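Local coordinates for oxidoreductase, Gfo/Idh/MocA family (Vibrio cholerae, PDB 1XEA), which probably catalyses the NAD(P)-dependent oxidation or reduction of a small-molecule substrate, with the nucleotide held by a Rossmann-fold domain, at residues P20-W25 with A270-W275; D55-L60 with A80-H85; G87-V92 with H114-V119; D93-A98 with V164-I169; E102-Y107 with R291-H296. All blocks are in the same frame, centred on the assembly; numbering follows the deposited sequence.

Interaction 1: residues P20-W25 with A270-W275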
# COMPACT_ATOMS: atom_id res chain seq x y z
N PRO A 20 1.83 1.09 -33.01
CA PRO A 20 0.45 1.06 -32.53
C PRO A 20 -0.14 2.44 -32.22
O PRO A 20 -1.33 2.67 -32.40
CB PRO A 20 0.53 0.15 -31.30
CG PRO A 20 1.93 0.28 -30.85
CD PRO A 20 2.70 0.28 -32.13
N VAL A 21 0.69 3.37 -31.76
CA VAL A 21 0.20 4.70 -31.45
C VAL A 21 -0.02 5.50 -32.72
O VAL A 21 -1.02 6.19 -32.83
CB VAL A 21 1.19 5.48 -30.56
CG1 VAL A 21 0.79 6.94 -30.47
CG2 VAL A 21 1.23 4.86 -29.18
N LEU A 22 0.89 5.40 -33.67
CA LEU A 22 0.75 6.15 -34.90
C LEU A 22 -0.34 5.64 -35.81
O LEU A 22 -1.10 6.44 -36.35
CB LEU A 22 2.06 6.16 -35.65
CG LEU A 22 2.89 7.41 -35.38
CD1 LEU A 22 3.20 7.57 -33.90
CD2 LEU A 22 4.17 7.29 -36.18
N ALA A 23 -0.39 4.33 -36.00
CA ALA A 23 -1.39 3.71 -36.88
C ALA A 23 -2.81 4.04 -36.45
O ALA A 23 -3.77 3.77 -37.16
CB ALA A 23 -1.19 2.21 -36.90
N GLN A 24 -2.93 4.67 -35.29
CA GLN A 24 -4.21 5.03 -34.74
C GLN A 24 -4.39 6.55 -34.71
O GLN A 24 -5.50 7.05 -34.59
CB GLN A 24 -4.31 4.42 -33.33
CG GLN A 24 -5.35 5.03 -32.42
CD GLN A 24 -4.74 5.93 -31.38
OE1 GLN A 24 -4.07 6.91 -31.71
NE2 GLN A 24 -4.95 5.59 -30.12
N TRP A 25 -3.28 7.28 -34.84
CA TRP A 25 -3.32 8.74 -34.82
C TRP A 25 -4.12 9.30 -35.99
O TRP A 25 -3.99 8.85 -37.12
CB TRP A 25 -1.90 9.32 -34.84
CG TRP A 25 -1.60 10.20 -33.67
CD1 TRP A 25 -1.13 9.81 -32.43
CD2 TRP A 25 -1.76 11.62 -33.60
NE1 TRP A 25 -0.99 10.91 -31.61
CE2 TRP A 25 -1.37 12.03 -32.30
CE3 TRP A 25 -2.20 12.59 -34.51
CZ2 TRP A 25 -1.40 13.37 -31.89
CZ3 TRP A 25 -2.24 13.93 -34.10
CH2 TRP A 25 -1.84 14.31 -32.80
N ALA A 270 1.64 11.45 -25.66
CA ALA A 270 1.99 12.85 -25.40
C ALA A 270 3.24 13.27 -26.17
O ALA A 270 3.32 14.38 -26.67
CB ALA A 270 2.20 13.06 -23.92
N MSE A 271 4.21 12.37 -26.24
CA MSE A 271 5.44 12.65 -26.94
C MSE A 271 5.16 12.77 -28.44
O MSE A 271 5.54 13.76 -29.07
CB MSE A 271 6.46 11.54 -26.68
CG MSE A 271 7.80 11.79 -27.33
SE MSE A 271 8.98 10.28 -27.24
CE MSE A 271 7.83 8.95 -28.07
N VAL A 272 4.49 11.78 -29.01
CA VAL A 272 4.18 11.80 -30.44
C VAL A 272 3.50 13.11 -30.81
O VAL A 272 3.75 13.67 -31.88
CB VAL A 272 3.29 10.61 -30.82
CG1 VAL A 272 2.87 10.72 -32.27
CG2 VAL A 272 4.06 9.33 -30.60
N GLN A 273 2.65 13.60 -29.93
CA GLN A 273 1.95 14.86 -30.12
C GLN A 273 2.98 15.98 -30.29
O GLN A 273 2.98 16.68 -31.30
CB GLN A 273 1.10 15.15 -28.90
CG GLN A 273 0.71 16.59 -28.78
CD GLN A 273 -0.55 16.88 -29.54
OE1 GLN A 273 -1.64 16.89 -28.95
NE2 GLN A 273 -0.43 17.09 -30.85
N ASP A 274 3.84 16.16 -29.29
CA ASP A 274 4.87 17.20 -29.32
C ASP A 274 5.70 17.04 -30.59
O ASP A 274 5.97 18.01 -31.27
CB ASP A 274 5.77 17.08 -28.07
CG ASP A 274 6.65 18.31 -27.83
OD1 ASP A 274 6.12 19.44 -27.92
OD2 ASP A 274 7.86 18.15 -27.52
N TRP A 275 6.09 15.81 -30.89
CA TRP A 275 6.87 15.50 -32.08
C TRP A 275 6.20 16.00 -33.34
O TRP A 275 6.82 16.69 -34.13
CB TRP A 275 7.07 13.98 -32.19
CG TRP A 275 7.33 13.47 -33.59
CD1 TRP A 275 6.67 12.43 -34.23
CD2 TRP A 275 8.32 13.93 -34.51
NE1 TRP A 275 7.20 12.23 -35.48
CE2 TRP A 275 8.21 13.13 -35.68
CE3 TRP A 275 9.29 14.95 -34.47
CZ2 TRP A 275 9.05 13.32 -36.79
CZ3 TRP A 275 10.12 15.13 -35.58
CH2 TRP A 275 9.99 14.32 -36.73
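Residues 20-25 leave helix 12-22 through a type I turn from Leu22 to Trp25, and the CA atoms of Leu22 and Val272 mark the nearest backbone approach to helix 268-281, at 8.0 Å. The turn is closed by a 2.8 Å bond from Trp25 N to Leu22 O, which brings the indole round to the same side as Val21 and Leu22. Val272 sits in the middle of the three. Its CG1, anti to the backbone N, lies 3.6 Å from Leu22 CD1 and also over one face of Trp25: CG1 is 4.3 Å from the centroid of the five-membered ring and 27° off its normal, a CH-pi contact. The other branch, CG2, meets Val21 CG1 at 4.1 Å as the two valines slide past each other. Gln273 comes to the indole edge instead, its NE2 3.7 Å from Trp25 CH2 and its amide turned 80° from the ring plane. No hydrogen bond crosses the contact. Leu22 also touches Met68 of strand 66-69, and Trp25 touches Leu276. Apolar packing thus holds helix 268-281 against the helix after the first strand, which in a Rossmann fold is the one that follows the glycine-rich, GxGxxA-like nucleotide-binding turn.

Interaction 2: residues D55-L60 with A80-H85; sequences DYRDVL and AAFFLH
Two neighbouring phenylalanines of helix 76-85 carry this contact, and the side chains pack most closely where Tyr56 meets Phe82. Tyr56 has CG in the crowded position between backbone N and carbonyl carbon (chi1 72°), which turns its CD1-CE1 edge onto the face of Phe82. The T-shaped pair has centroids 5.0 Å apart and planes at 80°, with Tyr56 CE1 3.5 Å from Phe82 CD2. Phe83 lies deeper, buried beside Val59, whose CG1 is 4.2 Å from Phe83 CE2. Toward solvent the fit loosens. Leu60 and Phe82 meet tip to tip, CD1 to CZ at 4.2 Å, and exposed Arg57 offers only its aliphatic CG, 4.0 Å from Phe82 CZ. Its guanidinium stays with its own loop, where Arg57 NH1 pairs by charge alone with Asp55 OD2 at 3.2 Å, and Asp55 OD1 forms an Asx turn with Arg57 N. With no hydrogen bond between the segments, the loop before strand 66-69 is held to the helix by aromatic and dispersion forces, while its polar groups serve the loop's own shape.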
# COMPACT_ATOMS: atom_id res chain seq x y z
N ASP A 55 14.05 -0.08 -48.74
CA ASP A 55 15.25 0.75 -48.74
C ASP A 55 14.90 2.16 -48.26
O ASP A 55 14.05 2.83 -48.84
CB ASP A 55 15.85 0.81 -50.15
CG ASP A 55 17.19 1.51 -50.18
OD1 ASP A 55 17.25 2.70 -49.82
OD2 ASP A 55 18.19 0.85 -50.55
N TYR A 56 15.59 2.61 -47.22
CA TYR A 56 15.35 3.92 -46.64
C TYR A 56 15.43 5.07 -47.63
O TYR A 56 15.17 6.21 -47.26
CB TYR A 56 16.30 4.17 -45.47
CG TYR A 56 17.74 4.42 -45.84
CD1 TYR A 56 18.16 5.68 -46.27
CD2 TYR A 56 18.69 3.40 -45.74
CE1 TYR A 56 19.50 5.92 -46.59
CE2 TYR A 56 20.03 3.63 -46.06
CZ TYR A 56 20.43 4.89 -46.48
OH TYR A 56 21.76 5.13 -46.79
N ARG A 57 15.77 4.77 -48.88
CA ARG A 57 15.88 5.82 -49.89
C ARG A 57 14.57 6.01 -50.64
O ARG A 57 14.15 7.14 -50.89
CB ARG A 57 17.00 5.48 -50.87
CG ARG A 57 18.35 5.43 -50.20
CD ARG A 57 19.25 4.41 -50.88
NE ARG A 57 20.26 3.90 -49.96
CZ ARG A 57 21.05 2.86 -50.22
NH1 ARG A 57 20.94 2.22 -51.37
NH2 ARG A 57 21.94 2.46 -49.31
N ASP A 58 13.92 4.90 -50.97
CA ASP A 58 12.65 4.94 -51.69
C ASP A 58 11.61 5.74 -50.92
O ASP A 58 10.60 6.18 -51.47
CB ASP A 58 12.13 3.52 -51.93
CG ASP A 58 13.09 2.68 -52.74
OD1 ASP A 58 13.33 3.01 -53.92
OD2 ASP A 58 13.60 1.68 -52.20
N VAL A 59 11.87 5.92 -49.63
CA VAL A 59 10.97 6.65 -48.76
C VAL A 59 10.65 8.05 -49.30
O VAL A 59 9.54 8.55 -49.14
CB VAL A 59 11.57 6.76 -47.34
CG1 VAL A 59 10.72 7.68 -46.48
CG2 VAL A 59 11.65 5.38 -46.71
N LEU A 60 11.63 8.68 -49.94
CA LEU A 60 11.41 10.02 -50.48
C LEU A 60 10.36 10.06 -51.57
O LEU A 60 9.74 11.09 -51.81
CB LEU A 60 12.72 10.56 -51.03
CG LEU A 60 13.81 10.71 -49.98
CD1 LEU A 60 15.10 11.08 -50.69
CD2 LEU A 60 13.42 11.78 -48.95
N ALA A 80 19.70 9.26 -39.96
CA ALA A 80 19.44 10.62 -39.52
C ALA A 80 20.02 11.64 -40.50
O ALA A 80 19.28 12.42 -41.10
CB ALA A 80 20.04 10.83 -38.13
N ALA A 81 21.34 11.63 -40.63
CA ALA A 81 22.03 12.55 -41.53
C ALA A 81 21.37 12.57 -42.90
O ALA A 81 21.11 13.64 -43.45
CB ALA A 81 23.50 12.14 -41.66
N PHE A 82 21.10 11.39 -43.44
CA PHE A 82 20.48 11.28 -44.75
C PHE A 82 19.26 12.18 -44.95
O PHE A 82 19.23 13.00 -45.86
CB PHE A 82 20.06 9.83 -45.03
CG PHE A 82 19.49 9.63 -46.40
CD1 PHE A 82 20.26 9.89 -47.54
CD2 PHE A 82 18.19 9.17 -46.56
CE1 PHE A 82 19.74 9.68 -48.82
CE2 PHE A 82 17.66 8.96 -47.84
CZ PHE A 82 18.44 9.22 -48.97
N PHE A 83 18.27 12.03 -44.08
CA PHE A 83 17.07 12.85 -44.21
C PHE A 83 17.29 14.26 -43.72
O PHE A 83 16.59 15.18 -44.13
CB PHE A 83 15.91 12.20 -43.47
CG PHE A 83 15.61 10.82 -43.93
CD1 PHE A 83 16.28 9.73 -43.39
CD2 PHE A 83 14.67 10.59 -44.93
CE1 PHE A 83 16.02 8.44 -43.83
CE2 PHE A 83 14.40 9.30 -45.38
CZ PHE A 83 15.07 8.23 -44.83
N LEU A 84 18.26 14.44 -42.83
CA LEU A 84 18.54 15.76 -42.31
C LEU A 84 19.09 16.63 -43.44
O LEU A 84 18.78 17.83 -43.51
CB LEU A 84 19.55 15.70 -41.17
CG LEU A 84 18.94 15.27 -39.84
CD1 LEU A 84 20.05 15.20 -38.81
CD2 LEU A 84 17.87 16.27 -39.41
N HIS A 85 19.89 16.03 -44.31
CA HIS A 85 20.45 16.78 -45.43
C HIS A 85 19.36 17.05 -46.47
O HIS A 85 19.28 18.14 -47.04
CB HIS A 85 21.61 16.00 -46.04
CG HIS A 85 22.18 16.65 -47.27
ND1 HIS A 85 21.98 17.98 -47.57
CD2 HIS A 85 22.88 16.13 -48.30
CE1 HIS A 85 22.53 18.25 -48.74
NE2 HIS A 85 23.08 17.15 -49.20

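Interaction 3: residues G87-V92 with H114-V119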
# COMPACT_ATOMS: atom_id res chain seq x y z
N GLY A 87 16.70 17.78 -45.97
CA GLY A 87 15.82 18.79 -45.38
C GLY A 87 14.46 18.27 -44.94
O GLY A 87 13.42 18.75 -45.39
N ILE A 88 14.47 17.29 -44.05
CA ILE A 88 13.22 16.72 -43.56
C ILE A 88 13.25 16.56 -42.04
O ILE A 88 14.21 16.01 -41.49
CB ILE A 88 12.97 15.35 -44.22
CG1 ILE A 88 13.00 15.52 -45.74
CG2 ILE A 88 11.65 14.77 -43.77
CD1 ILE A 88 12.90 14.22 -46.49
N PRO A 89 12.22 17.05 -41.34
CA PRO A 89 12.18 16.92 -39.88
C PRO A 89 12.45 15.46 -39.52
O PRO A 89 11.75 14.56 -39.98
CB PRO A 89 10.76 17.34 -39.54
CG PRO A 89 10.47 18.38 -40.59
CD PRO A 89 11.00 17.73 -41.84
N THR A 90 13.48 15.22 -38.71
CA THR A 90 13.81 13.85 -38.34
C THR A 90 13.59 13.52 -36.86
O THR A 90 13.88 14.32 -35.98
CB THR A 90 15.29 13.52 -38.70
OG1 THR A 90 15.48 13.65 -40.11
CG2 THR A 90 15.66 12.11 -38.27
N PHE A 91 13.08 12.32 -36.62
CA PHE A 91 12.83 11.84 -35.27
C PHE A 91 13.65 10.58 -35.09
O PHE A 91 13.70 9.73 -35.98
CB PHE A 91 11.35 11.51 -35.10
CG PHE A 91 11.04 10.82 -33.81
CD1 PHE A 91 10.76 11.55 -32.67
CD2 PHE A 91 11.02 9.43 -33.73
CE1 PHE A 91 10.47 10.91 -31.46
CE2 PHE A 91 10.73 8.78 -32.53
CZ PHE A 91 10.45 9.53 -31.39
N VAL A 92 14.30 10.47 -33.94
CA VAL A 92 15.12 9.30 -33.64
C VAL A 92 14.87 8.87 -32.21
O VAL A 92 14.91 9.69 -31.30
CB VAL A 92 16.63 9.59 -33.82
CG1 VAL A 92 17.44 8.35 -33.47
CG2 VAL A 92 16.92 10.01 -35.25
N HIS A 114 18.56 23.76 -41.27
CA HIS A 114 17.43 24.33 -40.54
C HIS A 114 16.30 23.31 -40.35
O HIS A 114 15.12 23.64 -40.46
CB HIS A 114 16.91 25.58 -41.28
CG HIS A 114 17.92 26.68 -41.41
ND1 HIS A 114 18.52 27.29 -40.33
CD2 HIS A 114 18.43 27.29 -42.51
CE1 HIS A 114 19.35 28.22 -40.75
NE2 HIS A 114 19.32 28.25 -42.07
N GLN A 115 16.66 22.07 -40.07
CA GLN A 115 15.65 21.06 -39.86
C GLN A 115 15.60 20.68 -38.38
O GLN A 115 16.57 20.85 -37.65
CB GLN A 115 15.94 19.83 -40.71
CG GLN A 115 15.63 20.07 -42.17
CD GLN A 115 14.21 20.54 -42.37
OE1 GLN A 115 13.27 19.95 -41.83
NE2 GLN A 115 14.04 21.60 -43.14
N PRO A 116 14.44 20.19 -37.92
CA PRO A 116 14.29 19.79 -36.53
C PRO A 116 14.65 18.33 -36.36
O PRO A 116 14.27 17.48 -37.17
CB PRO A 116 12.81 20.05 -36.28
CG PRO A 116 12.22 19.59 -37.56
CD PRO A 116 13.13 20.21 -38.60
N LEU A 117 15.42 18.05 -35.31
CA LEU A 117 15.85 16.71 -34.97
C LEU A 117 15.34 16.44 -33.56
O LEU A 117 15.85 16.97 -32.58
CB LEU A 117 17.38 16.63 -35.00
CG LEU A 117 18.01 15.32 -34.53
CD1 LEU A 117 17.56 14.16 -35.43
CD2 LEU A 117 19.52 15.46 -34.57
N TYR A 118 14.31 15.60 -33.48
CA TYR A 118 13.68 15.26 -32.21
C TYR A 118 14.16 13.92 -31.66
O TYR A 118 14.19 12.93 -32.39
CB TYR A 118 12.17 15.19 -32.43
CG TYR A 118 11.35 15.33 -31.19
CD1 TYR A 118 10.93 16.59 -30.76
CD2 TYR A 118 10.94 14.21 -30.46
CE1 TYR A 118 10.12 16.74 -29.64
CE2 TYR A 118 10.13 14.34 -29.34
CZ TYR A 118 9.73 15.61 -28.94
OH TYR A 118 8.91 15.76 -27.84
N VAL A 119 14.53 13.89 -30.38
CA VAL A 119 14.98 12.66 -29.75
C VAL A 119 13.84 12.08 -28.90
O VAL A 119 13.16 12.81 -28.19
CB VAL A 119 16.22 12.90 -28.85
CG1 VAL A 119 16.66 11.59 -28.24
CG2 VAL A 119 17.35 13.51 -29.66
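Phe91 and Tyr118 lie side by side on one face of the sheet, both with CG anti to the backbone N, and meet rim to rim with planes at 22°. Phe91 CD1 is 3.5 Å from Tyr118 CD2, and neither ring covers the other's face. On the opposite face Leu117 CD1 packs against Thr90 CG2 at 4.0 Å and Val92 CG2 at 4.2 Å. These residues belong to strands 90-93 and 117-120, neighbours in a parallel sheet and joined through helix 100-112 as a beta-alpha-beta crossover of the Rossmann domain. Their short axes run 20° apart, and three bonds fix the register. Thr90 N donates to Pro116 O at 2.8 Å, Tyr118 N to Thr90 O at 2.8 Å and Val92 N to Tyr118 O at 2.9 Å, each nearly along the C=O axis. Before the strands begin, the two proline rings lie alongside, Pro89 CB 3.3 Å from Pro116 CG. Farther out, the bent chain of Gln115 lays its amide against the backbone of Gly87, the residue closing a helix in a Schellman motif. Gln115 OE1 comes 3.2 Å from Pro89 CD, but the proline nitrogen has no hydrogen to offer it. The hydroxyl of Tyr118 is hydrogen-bonded to Asp274 of helix 268-281.

Interaction 4: residues D93-A98 with V164-I169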
# COMPACT_ATOMS: atom_id res chain seq x y z
N ASP A 93 14.62 7.59 -32.02
CA ASP A 93 14.36 7.07 -30.69
C ASP A 93 15.67 7.01 -29.91
O ASP A 93 16.69 6.58 -30.44
CB ASP A 93 13.73 5.68 -30.78
CG ASP A 93 13.34 5.13 -29.43
OD1 ASP A 93 12.71 5.88 -28.64
OD2 ASP A 93 13.64 3.94 -29.15
N LYS A 94 15.63 7.46 -28.66
CA LYS A 94 16.81 7.46 -27.80
C LYS A 94 17.44 6.08 -27.78
O LYS A 94 16.74 5.07 -27.78
CB LYS A 94 16.41 7.88 -26.39
CG LYS A 94 15.53 6.88 -25.66
CD LYS A 94 16.36 5.77 -25.04
CE LYS A 94 15.56 4.47 -24.94
NZ LYS A 94 16.37 3.41 -24.28
N PRO A 95 18.78 6.01 -27.76
CA PRO A 95 19.67 7.18 -27.79
C PRO A 95 19.90 7.68 -29.21
O PRO A 95 19.71 6.94 -30.18
CB PRO A 95 20.94 6.64 -27.14
CG PRO A 95 20.98 5.24 -27.67
CD PRO A 95 19.55 4.78 -27.52
N LEU A 96 20.31 8.95 -29.34
CA LEU A 96 20.57 9.54 -30.66
C LEU A 96 21.73 8.81 -31.33
O LEU A 96 21.72 8.57 -32.54
CB LEU A 96 20.91 11.02 -30.53
CG LEU A 96 21.32 11.79 -31.79
CD1 LEU A 96 20.22 11.72 -32.85
CD2 LEU A 96 21.60 13.24 -31.42
N ALA A 97 22.73 8.48 -30.53
CA ALA A 97 23.89 7.79 -31.05
C ALA A 97 24.71 7.27 -29.88
O ALA A 97 24.56 7.74 -28.75
CB ALA A 97 24.73 8.74 -31.90
N ALA A 98 25.59 6.32 -30.17
CA ALA A 98 26.44 5.70 -29.16
C ALA A 98 27.54 6.61 -28.63
O ALA A 98 28.29 6.22 -27.74
CB ALA A 98 27.05 4.43 -29.73
N VAL A 164 24.60 2.37 -20.08
CA VAL A 164 24.41 3.81 -20.03
C VAL A 164 23.63 4.39 -21.20
O VAL A 164 22.61 5.04 -21.00
CB VAL A 164 25.74 4.56 -19.93
CG1 VAL A 164 25.50 6.06 -19.86
CG2 VAL A 164 26.50 4.11 -18.69
N PHE A 165 24.10 4.18 -22.42
CA PHE A 165 23.40 4.76 -23.55
C PHE A 165 22.03 4.18 -23.86
O PHE A 165 21.15 4.89 -24.33
CB PHE A 165 24.28 4.71 -24.80
CG PHE A 165 25.25 5.85 -24.89
CD1 PHE A 165 26.41 5.86 -24.13
CD2 PHE A 165 24.98 6.94 -25.70
CE1 PHE A 165 27.29 6.94 -24.18
CE2 PHE A 165 25.85 8.02 -25.75
CZ PHE A 165 27.01 8.01 -24.99
N ASP A 166 21.82 2.90 -23.59
CA ASP A 166 20.53 2.31 -23.89
C ASP A 166 19.57 2.16 -22.71
O ASP A 166 18.44 1.69 -22.88
CB ASP A 166 20.72 0.96 -24.58
CG ASP A 166 21.53 1.07 -25.85
OD1 ASP A 166 21.09 1.78 -26.79
OD2 ASP A 166 22.62 0.45 -25.91
N ASP A 167 20.00 2.57 -21.52
CA ASP A 167 19.15 2.41 -20.35
C ASP A 167 19.21 3.59 -19.39
O ASP A 167 18.27 4.38 -19.31
CB ASP A 167 19.54 1.12 -19.63
CG ASP A 167 18.35 0.42 -19.02
OD1 ASP A 167 17.21 0.87 -19.24
OD2 ASP A 167 18.56 -0.59 -18.32
N PHE A 168 20.33 3.69 -18.67
CA PHE A 168 20.55 4.74 -17.68
C PHE A 168 20.20 6.12 -18.21
O PHE A 168 19.84 7.02 -17.46
CB PHE A 168 22.01 4.73 -17.22
CG PHE A 168 22.27 5.61 -16.05
CD1 PHE A 168 21.74 5.30 -14.80
CD2 PHE A 168 23.03 6.77 -16.19
CE1 PHE A 168 21.97 6.12 -13.70
CE2 PHE A 168 23.27 7.61 -15.10
CZ PHE A 168 22.74 7.29 -13.84
N ILE A 169 20.31 6.28 -19.52
CA ILE A 169 20.01 7.56 -20.14
C ILE A 169 18.57 7.96 -19.86
O ILE A 169 18.24 9.13 -19.87
CB ILE A 169 20.26 7.51 -21.66
CG1 ILE A 169 20.35 8.93 -22.21
CG2 ILE A 169 19.14 6.74 -22.34
CD1 ILE A 169 21.09 9.02 -23.51
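The Phe165 ring turns one face to the carbonyl of Ala98, whose O stands 3.5 Å above the ring plane and offset toward its rim. Pro95 comes instead at the ring edge, near its plane, with CB 4.3 Å from Phe165 CD2. The same proline ring lies over the helix backbone and crosses Asp166 obliquely, Pro95 CD reaching 3.5 Å from Asp166 OD1. A cis peptide joins Lys94 to Pro95, and Asp93-Lys94-Pro95 probably corresponds to the Glu-Lys-Pro signature of this family, with Asp in first place, just where strand 90-93 leaves the Rossmann sheet. Lys94 starts in the crowded position (chi1 67°), bends again at chi2 (83°) and then runs straight, sliding past Ile169 in the opposite direction with CD 4.0 Å from Ile169 CG2. Its NZ ends 3.0 Å from Asp166 O, at too poor an angle for a hydrogen bond. The charged ends of Lys94 and Asp166 are not in contact, with NZ 5.6 Å from OD1, yet the carboxylate may still favour the protonated amine. Asp167, another nearby acid, is salt-bridged to Arg153 and Arg217.

Interaction 5: residues E102-Y107 with R291-H296; sequences ECENLY and RNLASH
Cys103 SG (chi1 -76°) and His296 CG (chi1 -70°) both stand anti to the carbonyl carbon of their own residue, and this sets the thiol against the imidazole. Cys103 SG is 3.5 Å from His296 CG and 3.9 Å from the ring centroid, an oblique sulfur-aromatic contact. The ring's rotation is fixed by its own helix: His296 ND1 donates almost straight to Asn292 O at 2.8 Å, with the oxygen in the imidazole plane, although ND1 stands above the carbonyl plane. Asn292 O is gripped twice, since it also accepts from His296 N. On the far side of the ring NE2 is bonded to the backbone N of Leu96, so a neutral ring protonated at ND1 would suit both partners. One turn away Tyr107 slides past Leu293 in the opposite direction, Tyr107 CD1 3.7 Å from Leu293 CD2, while Leu293 CD2 also reaches Glu104 CG at 4.3 Å. The plane of the Asn292 amide is nearly parallel to that of the Tyr107 ring, but Tyr107 OH finds its hydrogen-bond partner in Leu117 O. The two short helical segments run antiparallel, 163° between directions, with axes 10.0 Å apart at closest approach. Helix 286-311 thereby lies beside helix 100-112 of the Rossmann domain, with Val119 of strand 117-120 touching Tyr107, Asn292 and His296, and Leu106 turned to helix 76-85.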
# COMPACT_ATOMS: atom_id res chain seq x y z
N GLU A 102 29.00 11.98 -32.32
CA GLU A 102 27.98 11.78 -33.35
C GLU A 102 26.79 12.68 -33.08
O GLU A 102 26.24 13.29 -33.99
CB GLU A 102 27.52 10.32 -33.38
CG GLU A 102 28.65 9.34 -33.63
CD GLU A 102 28.16 7.92 -33.88
OE1 GLU A 102 27.52 7.68 -34.93
OE2 GLU A 102 28.42 7.04 -33.02
N CYS A 103 26.40 12.75 -31.81
CA CYS A 103 25.28 13.59 -31.41
C CYS A 103 25.56 15.02 -31.81
O CYS A 103 24.73 15.66 -32.46
CB CYS A 103 25.07 13.51 -29.89
SG CYS A 103 24.28 11.97 -29.32
N GLU A 104 26.72 15.52 -31.42
CA GLU A 104 27.08 16.89 -31.76
C GLU A 104 27.05 17.08 -33.28
O GLU A 104 26.52 18.08 -33.76
CB GLU A 104 28.45 17.22 -31.18
CG GLU A 104 28.51 17.03 -29.67
CD GLU A 104 29.92 17.20 -29.12
OE1 GLU A 104 30.84 16.56 -29.68
OE2 GLU A 104 30.10 17.95 -28.14
N ASN A 105 27.61 16.12 -34.02
CA ASN A 105 27.62 16.19 -35.49
C ASN A 105 26.19 16.33 -36.03
O ASN A 105 25.86 17.31 -36.70
CB ASN A 105 28.27 14.94 -36.10
CG ASN A 105 29.78 14.91 -35.93
OD1 ASN A 105 30.47 15.89 -36.20
ND2 ASN A 105 30.31 13.76 -35.51
N LEU A 106 25.35 15.34 -35.74
CA LEU A 106 23.97 15.34 -36.19
C LEU A 106 23.22 16.64 -35.89
O LEU A 106 22.44 17.12 -36.72
CB LEU A 106 23.22 14.14 -35.59
CG LEU A 106 23.63 12.79 -36.16
CD1 LEU A 106 23.08 11.66 -35.32
CD2 LEU A 106 23.13 12.69 -37.60
N TYR A 107 23.45 17.23 -34.72
CA TYR A 107 22.77 18.48 -34.42
C TYR A 107 23.37 19.65 -35.16
O TYR A 107 22.65 20.54 -35.60
CB TYR A 107 22.74 18.78 -32.91
CG TYR A 107 21.49 18.25 -32.26
CD1 TYR A 107 21.55 17.16 -31.39
CD2 TYR A 107 20.24 18.77 -32.60
CE1 TYR A 107 20.39 16.60 -30.87
CE2 TYR A 107 19.07 18.21 -32.08
CZ TYR A 107 19.16 17.13 -31.22
OH TYR A 107 18.02 16.53 -30.74
N ARG A 291 19.24 20.29 -24.05
CA ARG A 291 19.05 19.24 -23.06
C ARG A 291 19.42 17.92 -23.70
O ARG A 291 20.06 17.07 -23.09
CB ARG A 291 17.60 19.21 -22.57
CG ARG A 291 17.30 18.08 -21.60
CD ARG A 291 15.87 18.08 -21.08
NE ARG A 291 15.59 16.90 -20.26
CZ ARG A 291 14.48 16.71 -19.55
NH1 ARG A 291 13.52 17.62 -19.57
NH2 ARG A 291 14.32 15.61 -18.84
N ASN A 292 19.02 17.74 -24.96
CA ASN A 292 19.34 16.51 -25.66
C ASN A 292 20.86 16.32 -25.71
O ASN A 292 21.40 15.29 -25.28
CB ASN A 292 18.74 16.53 -27.07
CG ASN A 292 17.23 16.47 -27.03
OD1 ASN A 292 16.66 15.57 -26.44
ND2 ASN A 292 16.59 17.43 -27.64
N LEU A 293 21.57 17.33 -26.22
CA LEU A 293 23.01 17.26 -26.29
C LEU A 293 23.58 16.98 -24.93
O LEU A 293 24.32 16.02 -24.73
CB LEU A 293 23.57 18.58 -26.81
CG LEU A 293 23.37 18.72 -28.31
CD1 LEU A 293 23.60 20.16 -28.73
CD2 LEU A 293 24.31 17.77 -29.03
N ALA A 294 23.24 17.83 -23.98
CA ALA A 294 23.74 17.68 -22.62
C ALA A 294 23.60 16.25 -22.08
O ALA A 294 24.56 15.68 -21.54
CB ALA A 294 23.05 18.67 -21.70
N SER A 295 22.41 15.67 -22.21
CA SER A 295 22.19 14.32 -21.70
C SER A 295 23.08 13.27 -22.37
O SER A 295 23.55 12.33 -21.73
CB SER A 295 20.71 13.93 -21.83
OG SER A 295 19.92 14.80 -21.05
N HIS A 296 23.29 13.43 -23.67
CA HIS A 296 24.15 12.49 -24.36
C HIS A 296 25.60 12.83 -24.05
O HIS A 296 26.44 11.94 -23.95
CB HIS A 296 23.91 12.52 -25.87
CG HIS A 296 22.60 11.94 -26.28
ND1 HIS A 296 21.42 12.65 -26.24
CD2 HIS A 296 22.27 10.70 -26.73
CE1 HIS A 296 20.43 11.88 -26.64
NE2 HIS A 296 20.92 10.69 -26.94

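From the N terminus, interaction 1 opens first and closes last but one, its loop running from 20-25 to 270-275 and enclosing interactions 2, 3 and 4 entirely. Interaction 2 closes a short loop at 80-85 before interactions 3, 4 and 5 open. Interactions 4 and 5 each cross interaction 3, because 93-98 and 102-107 lie between its paired strands while their partners come later; they cross each other because 102-107 lies between 93-98 and 164-169, with 291-296 following. Interaction 5 also crosses interaction 1. Interactions 2 and 3 build the Rossmann domain itself. Interaction 1 fastens helix 268-281 to it, while adjoining interactions 4 and 5, joined through Leu96 and His296, bring in helices 160-175 and 286-311.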